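Local coordinates for putative diflavin flavoprotein A 3 (Nostoc sp., PDB 3FNI) that probably carries electrons from NADH to oxygen, reducing it to water, this chain being its flavodoxin-like, FMN-binding type of domain, at residues Cys57-Ala70 and Gln88-Pro102. Sequence-based numbering, arbitrary orientation.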
ATOM      1  N   CYS A  57     -11.585   2.416   0.194  1.00 16.20           N
ATOM      2  CA  CYS A  57     -10.507   2.145   1.151  1.00 18.26           C
ATOM      3  C   CYS A  57     -10.187   3.418   1.936  1.00 19.12           C
ATOM      4  O   CYS A  57     -10.075   4.499   1.360  1.00 14.84           O
ATOM      5  CB  CYS A  57      -9.240   1.647   0.435  1.00 16.50           C
ATOM      6  SG  CYS A  57      -9.322  -0.100  -0.134  1.00 27.29           S
ATOM      7  N   THR A  58     -10.051   3.286   3.252  1.00 17.91           N
ATOM      8  CA  THR A  58      -9.732   4.419   4.115  1.00 16.39           C
ATOM      9  C   THR A  58      -8.206   4.532   4.176  1.00 19.42           C
ATOM     10  O   THR A  58      -7.660   5.622   4.342  1.00 19.88           O
ATOM     11  CB  THR A  58     -10.305   4.205   5.544  1.00 20.27           C
ATOM     12  OG1 THR A  58     -11.703   3.905   5.453  1.00 25.18           O
ATOM     13  CG2 THR A  58     -10.126   5.449   6.400  1.00 12.77           C
ATOM     14  N   GLY A  59      -7.531   3.392   4.029  1.00 13.44           N
ATOM     15  CA  GLY A  59      -6.077   3.359   4.056  1.00 15.18           C
ATOM     16  C   GLY A  59      -5.482   2.677   2.832  1.00 16.12           C
ATOM     17  O   GLY A  59      -6.158   1.894   2.167  1.00 13.47           O
ATOM     18  N   LEU A  60      -4.217   2.967   2.529  1.00 17.51           N
ATOM     19  CA  LEU A  60      -3.561   2.371   1.368  1.00 17.87           C
ATOM     20  C   LEU A  60      -2.107   1.971   1.620  1.00 19.54           C
ATOM     21  O   LEU A  60      -1.373   2.640   2.346  1.00 15.50           O
ATOM     22  CB  LEU A  60      -3.624   3.335   0.183  1.00 27.62           C
ATOM     23  CG  LEU A  60      -5.023   3.793  -0.237  1.00 28.80           C
ATOM     24  CD1 LEU A  60      -4.918   5.019  -1.115  1.00 24.59           C
ATOM     25  CD2 LEU A  60      -5.742   2.663  -0.953  1.00 28.98           C
ATOM     26  N   VAL A  61      -1.702   0.862   1.016  1.00 15.84           N
ATOM     27  CA  VAL A  61      -0.345   0.379   1.154  1.00 13.95           C
ATOM     28  C   VAL A  61       0.096  -0.033  -0.236  1.00 23.95           C
ATOM     29  O   VAL A  61      -0.565  -0.837  -0.897  1.00 18.43           O
ATOM     30  CB  VAL A  61      -0.268  -0.813   2.125  1.00 16.86           C
ATOM     31  CG1 VAL A  61       1.178  -1.266   2.301  1.00  5.80           C
ATOM     32  CG2 VAL A  61      -0.857  -0.405   3.471  1.00 18.36           C
ATOM     33  N   ILE A  62       1.210   0.544  -0.678  1.00 29.57           N
ATOM     34  CA  ILE A  62       1.737   0.269  -2.005  1.00 26.83           C
ATOM     35  C   ILE A  62       3.133  -0.335  -1.982  1.00 24.46           C
ATOM     36  O   ILE A  62       3.996   0.091  -1.218  1.00 12.97           O
ATOM     37  CB  ILE A  62       1.785   1.556  -2.857  1.00 23.74           C
ATOM     38  CG1 ILE A  62       0.434   2.275  -2.805  1.00 24.09           C
ATOM     39  CG2 ILE A  62       2.159   1.211  -4.295  1.00 17.82           C
ATOM     40  CD1 ILE A  62      -0.737   1.430  -3.231  1.00 34.65           C
ATOM     41  N   GLY A  63       3.334  -1.342  -2.829  1.00 20.79           N
ATOM     42  CA  GLY A  63       4.627  -1.988  -2.943  1.00 19.17           C
ATOM     43  C   GLY A  63       5.195  -1.582  -4.290  1.00 19.06           C
ATOM     44  O   GLY A  63       4.456  -1.503  -5.266  1.00 18.69           O
HETATM   45  N   MSE A  64       6.494  -1.309  -4.354  1.00 14.64           N
HETATM   46  CA  MSE A  64       7.108  -0.897  -5.608  1.00 16.72           C
HETATM   47  C   MSE A  64       7.132  -2.011  -6.653  1.00 23.64           C
HETATM   48  O   MSE A  64       7.257  -3.192  -6.326  1.00 23.86           O
HETATM   49  CB  MSE A  64       8.531  -0.392  -5.363  1.00 17.86           C
HETATM   50  CG  MSE A  64       8.616   0.776  -4.386  1.00 18.79           C
HETATM   51 SE   MSE A  64       7.356   2.199  -4.784  1.00 34.35          SE
HETATM   52  CE  MSE A  64       8.009   2.683  -6.544  1.00 11.99           C
ATOM     53  N   SER A  65       7.004  -1.620  -7.916  1.00 24.27           N
ATOM     54  CA  SER A  65       7.013  -2.570  -9.013  1.00 23.32           C
ATOM     55  C   SER A  65       8.347  -2.571  -9.742  1.00 24.70           C
ATOM     56  O   SER A  65       9.140  -1.629  -9.628  1.00 19.01           O
ATOM     57  CB  SER A  65       5.894  -2.257  -9.997  1.00 26.15           C
ATOM     58  OG  SER A  65       4.649  -2.708  -9.494  1.00 43.54           O
ATOM     59  N   PRO A  66       8.613  -3.636 -10.512  1.00 22.32           N
ATOM     60  CA  PRO A  66       9.873  -3.719 -11.249  1.00 22.99           C
ATOM     61  C   PRO A  66       9.945  -2.667 -12.346  1.00 23.20           C
ATOM     62  O   PRO A  66       8.960  -2.405 -13.031  1.00 25.80           O
ATOM     63  CB  PRO A  66       9.852  -5.139 -11.813  1.00 16.37           C
ATOM     64  CG  PRO A  66       8.955  -5.882 -10.866  1.00 20.99           C
ATOM     65  CD  PRO A  66       7.861  -4.898 -10.618  1.00 17.91           C
ATOM     66  N   ALA A  67      11.114  -2.059 -12.494  1.00 20.87           N
ATOM     67  CA  ALA A  67      11.323  -1.056 -13.520  1.00 31.16           C
ATOM     68  C   ALA A  67      11.307  -1.736 -14.885  1.00 41.02           C
ATOM     69  O   ALA A  67      11.440  -1.079 -15.918  1.00 52.93           O
ATOM     70  CB  ALA A  67      12.648  -0.354 -13.299  1.00 35.31           C
ATOM     71  N   ALA A  68      11.136  -3.056 -14.881  1.00 39.85           N
ATOM     72  CA  ALA A  68      11.101  -3.839 -16.111  1.00 40.10           C
ATOM     73  C   ALA A  68       9.671  -4.061 -16.607  1.00 41.09           C
ATOM     74  O   ALA A  68       9.463  -4.397 -17.772  1.00 41.77           O
ATOM     75  CB  ALA A  68      11.799  -5.194 -15.893  1.00 40.98           C
ATOM     76  N   SER A  69       8.690  -3.880 -15.724  1.00 41.38           N
ATOM     77  CA  SER A  69       7.284  -4.058 -16.095  1.00 42.64           C
ATOM     78  C   SER A  69       6.547  -2.725 -16.129  1.00 39.12           C
ATOM     79  O   SER A  69       5.324  -2.680 -15.982  1.00 37.37           O
ATOM     80  CB  SER A  69       6.574  -4.985 -15.102  1.00 45.56           C
ATOM     81  OG  SER A  69       7.211  -6.243 -15.017  1.00 53.51           O
ATOM     82  N   ALA A  70       7.296  -1.645 -16.324  1.00 35.31           N
ATOM     83  CA  ALA A  70       6.726  -0.304 -16.364  1.00 37.50           C
ATOM     84  C   ALA A  70       5.493  -0.191 -17.260  1.00 39.03           C
ATOM     85  O   ALA A  70       4.393   0.103 -16.785  1.00 34.63           O
ATOM     86  CB  ALA A  70       7.792   0.695 -16.814  1.00 40.06           C
ATOM     87  N   GLN A  88      -7.536  10.068   2.620  1.00 15.33           N
ATOM     88  CA  GLN A  88      -6.947   8.817   3.052  1.00 17.79           C
ATOM     89  C   GLN A  88      -5.458   8.910   3.355  1.00 16.10           C
ATOM     90  O   GLN A  88      -4.826   9.945   3.145  1.00 10.78           O
ATOM     91  CB  GLN A  88      -7.256   7.700   2.045  1.00 23.80           C
ATOM     92  CG  GLN A  88      -6.966   8.041   0.611  1.00 25.56           C
ATOM     93  CD  GLN A  88      -7.784   7.212  -0.372  1.00 23.30           C
ATOM     94  OE1 GLN A  88      -7.606   7.324  -1.583  1.00 29.00           O
ATOM     95  NE2 GLN A  88      -8.686   6.385   0.142  1.00 18.20           N
ATOM     96  N   ALA A  89      -4.925   7.828   3.909  1.00 14.18           N
ATOM     97  CA  ALA A  89      -3.525   7.744   4.281  1.00 13.58           C
ATOM     98  C   ALA A  89      -2.878   6.642   3.438  1.00 18.73           C
ATOM     99  O   ALA A  89      -3.528   5.656   3.084  1.00  9.58           O
ATOM    100  CB  ALA A  89      -3.413   7.427   5.757  1.00  7.50           C
ATOM    101  N   VAL A  90      -1.597   6.812   3.120  1.00 17.03           N
ATOM    102  CA  VAL A  90      -0.900   5.840   2.292  1.00 12.08           C
ATOM    103  C   VAL A  90       0.544   5.594   2.731  1.00 13.60           C
ATOM    104  O   VAL A  90       1.270   6.528   3.079  1.00  7.48           O
ATOM    105  CB  VAL A  90      -0.933   6.300   0.799  1.00 20.79           C
ATOM    106  CG1 VAL A  90      -0.044   7.526   0.609  1.00 14.13           C
ATOM    107  CG2 VAL A  90      -0.524   5.163  -0.130  1.00 11.12           C
ATOM    108  N   GLY A  91       0.934   4.318   2.726  1.00 13.91           N
ATOM    109  CA  GLY A  91       2.287   3.924   3.086  1.00 14.64           C
ATOM    110  C   GLY A  91       2.891   3.149   1.925  1.00 13.88           C
ATOM    111  O   GLY A  91       2.170   2.454   1.214  1.00 14.59           O
ATOM    112  N   ILE A  92       4.204   3.243   1.738  1.00 15.43           N
ATOM    113  CA  ILE A  92       4.863   2.567   0.621  1.00 16.62           C
ATOM    114  C   ILE A  92       6.124   1.802   1.028  1.00 18.33           C
ATOM    115  O   ILE A  92       6.923   2.285   1.831  1.00 16.41           O
ATOM    116  CB  ILE A  92       5.231   3.598  -0.489  1.00 17.21           C
ATOM    117  CG1 ILE A  92       3.945   4.271  -1.005  1.00 22.28           C
ATOM    118  CG2 ILE A  92       5.998   2.912  -1.622  1.00 11.22           C
ATOM    119  CD1 ILE A  92       4.160   5.411  -1.999  1.00 19.44           C
ATOM    120  N   PHE A  93       6.304   0.607   0.467  1.00 15.41           N
ATOM    121  CA  PHE A  93       7.482  -0.190   0.779  1.00  8.52           C
ATOM    122  C   PHE A  93       8.248  -0.641  -0.450  1.00 14.64           C
ATOM    123  O   PHE A  93       7.673  -0.806  -1.531  1.00 13.19           O
ATOM    124  CB  PHE A  93       7.104  -1.413   1.627  1.00 11.17           C
ATOM    125  CG  PHE A  93       6.237  -2.422   0.917  1.00 17.57           C
ATOM    126  CD1 PHE A  93       6.802  -3.444   0.158  1.00 22.31           C
ATOM    127  CD2 PHE A  93       4.850  -2.370   1.036  1.00 16.18           C
ATOM    128  CE1 PHE A  93       6.001  -4.401  -0.464  1.00 11.90           C
ATOM    129  CE2 PHE A  93       4.040  -3.322   0.416  1.00 10.42           C
ATOM    130  CZ  PHE A  93       4.617  -4.338  -0.333  1.00 12.66           C
ATOM    131  N   GLU A  94       9.560  -0.804  -0.266  1.00 15.78           N
ATOM    132  CA  GLU A  94      10.462  -1.277  -1.310  1.00 14.75           C
ATOM    133  C   GLU A  94      10.373  -2.790  -1.227  1.00 15.29           C
ATOM    134  O   GLU A  94       9.958  -3.326  -0.202  1.00 18.93           O
ATOM    135  CB  GLU A  94      11.912  -0.852  -1.044  1.00 12.62           C
ATOM    136  CG  GLU A  94      12.187   0.629  -1.136  1.00 16.69           C
ATOM    137  CD  GLU A  94      13.681   0.937  -1.258  1.00 17.18           C
ATOM    138  OE1 GLU A  94      14.505   0.126  -0.792  1.00 27.02           O
ATOM    139  OE2 GLU A  94      14.032   1.994  -1.808  1.00 13.58           O
ATOM    140  N   THR A  95      10.783  -3.486  -2.281  1.00 16.74           N
ATOM    141  CA  THR A  95      10.683  -4.941  -2.287  1.00 15.77           C
ATOM    142  C   THR A  95      11.980  -5.698  -2.048  1.00 13.15           C
ATOM    143  O   THR A  95      11.951  -6.850  -1.626  1.00 15.95           O
ATOM    144  CB  THR A  95      10.113  -5.435  -3.621  1.00 19.79           C
ATOM    145  OG1 THR A  95      11.085  -5.218  -4.652  1.00 18.82           O
ATOM    146  CG2 THR A  95       8.826  -4.683  -3.962  1.00 17.16           C
ATOM    147  N   GLY A  96      13.109  -5.056  -2.316  1.00 18.78           N
ATOM    148  CA  GLY A  96      14.378  -5.731  -2.148  1.00 13.81           C
ATOM    149  C   GLY A  96      14.587  -6.683  -3.316  1.00 25.52           C
ATOM    150  O   GLY A  96      15.391  -7.606  -3.231  1.00 27.76           O
ATOM    151  N   GLY A  97      13.856  -6.458  -4.408  1.00 24.44           N
ATOM    152  CA  GLY A  97      13.969  -7.311  -5.580  1.00 23.67           C
ATOM    153  C   GLY A  97      15.092  -6.930  -6.529  1.00 29.59           C
ATOM    154  O   GLY A  97      15.495  -7.734  -7.372  1.00 24.11           O
ATOM    155  N   GLY A  98      15.585  -5.698  -6.408  1.00 34.27           N
ATOM    156  CA  GLY A  98      16.683  -5.240  -7.249  1.00 30.84           C
ATOM    157  C   GLY A  98      16.310  -4.466  -8.501  1.00 32.04           C
ATOM    158  O   GLY A  98      17.186  -3.977  -9.212  1.00 35.46           O
ATOM    159  N   ASP A  99      15.016  -4.347  -8.776  1.00 33.43           N
ATOM    160  CA  ASP A  99      14.559  -3.632  -9.960  1.00 27.90           C
ATOM    161  C   ASP A  99      13.488  -2.611  -9.588  1.00 29.18           C
ATOM    162  O   ASP A  99      12.785  -2.098 -10.458  1.00 31.80           O
ATOM    163  CB  ASP A  99      13.993  -4.625 -10.983  1.00 27.13           C
ATOM    164  CG  ASP A  99      13.984  -4.071 -12.401  1.00 25.67           C
ATOM    165  OD1 ASP A  99      13.412  -4.726 -13.300  1.00 34.90           O
ATOM    166  OD2 ASP A  99      14.558  -2.986 -12.622  1.00 27.41           O
ATOM    167  N   ASP A 100      13.370  -2.318  -8.296  1.00 34.05           N
ATOM    168  CA  ASP A 100      12.377  -1.362  -7.807  1.00 28.61           C
ATOM    169  C   ASP A 100      12.377  -0.047  -8.559  1.00 25.49           C
ATOM    170  O   ASP A 100      13.425   0.486  -8.937  1.00 27.76           O
ATOM    171  CB  ASP A 100      12.592  -1.053  -6.318  1.00 27.63           C
ATOM    172  CG  ASP A 100      11.988  -2.093  -5.405  1.00 18.20           C
ATOM    173  OD1 ASP A 100      11.662  -3.187  -5.891  1.00 19.87           O
ATOM    174  OD2 ASP A 100      11.847  -1.816  -4.191  1.00 23.42           O
ATOM    175  N   GLU A 101      11.174   0.471  -8.755  1.00 24.27           N
ATOM    176  CA  GLU A 101      10.964   1.739  -9.414  1.00 21.20           C
ATOM    177  C   GLU A 101      11.309   2.743  -8.312  1.00 24.43           C
ATOM    178  O   GLU A 101      11.176   2.429  -7.129  1.00 23.50           O
ATOM    179  CB  GLU A 101       9.491   1.856  -9.810  1.00 20.77           C
ATOM    180  CG  GLU A 101       9.188   2.934 -10.820  1.00 35.10           C
ATOM    181  CD  GLU A 101       9.715   2.601 -12.197  1.00 44.11           C
ATOM    182  OE1 GLU A 101       9.315   1.549 -12.746  1.00 49.68           O
ATOM    183  OE2 GLU A 101      10.528   3.386 -12.730  1.00 42.45           O
ATOM    184  N   PRO A 102      11.772   3.952  -8.676  1.00 23.48           N
ATOM    185  CA  PRO A 102      12.113   4.943  -7.645  1.00 19.81           C
ATOM    186  C   PRO A 102      10.934   5.186  -6.714  1.00 22.60           C
ATOM    187  O   PRO A 102       9.879   5.649  -7.147  1.00 24.12           O
ATOM    188  CB  PRO A 102      12.458   6.188  -8.456  1.00 17.14           C
ATOM    189  CG  PRO A 102      12.970   5.627  -9.739  1.00 28.90           C
ATOM    190  CD  PRO A 102      12.025   4.483 -10.025  1.00 14.16           C
TER
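Leu60, Ile62 and Met64 meet Ala89, Gly91 and Phe93 backbone to backbone, the pairing that joins neighbouring parallel strands in a flavodoxin-like fold. Strands 59-63 and 89-93 are linked by helix 70-83 in a beta-alpha-beta crossover, and five main-chain hydrogen bonds run between the two strands and the residue after the first, from Leu60 N to Ala89 O through to Met64 N to Phe93 O. On one face of the sheet Leu60 CB touches Val90 CG2 at 3.6 Å, and Ile92 spreads its two branches, CG1 against Ile62 CB and CG2 against the selenium of Met64, a selenomethionine, with Met64 SE 3.5 Å from Ile92 CG2.

The reverse face is shaped by Phe93. With CG between the backbone N and carbonyl carbon (chi1 66°), its ring swings over the neighbouring strand, where Gly63 CA makes a CH-pi contact 3.6 Å from the ring centroid; Val61 CG1 meets the ring edge. The ring lies so close over Gly63 that it uses the room a side chain would need. With a leucine here the aromatic face is gone, and a gap would probably open over Gly63 CA and beside Val61 CG1. Ala22 and Ile25 of helix 18-31 pack against the Phe93 side chain.

Beyond the strands, both run on into loops at the C-terminal edge of the sheet, the edge where flavodoxins bind FMN. Ala67 N donates to Asp99 O over 2.6 Å, and Thr95 CG2 lies against Met64 O. Asp100 ties together loop 94-102: its OD2 accepts from Thr95 N through the syn lone pair, at 2.8 Å, while OD1 also bonds Tyr15 OH.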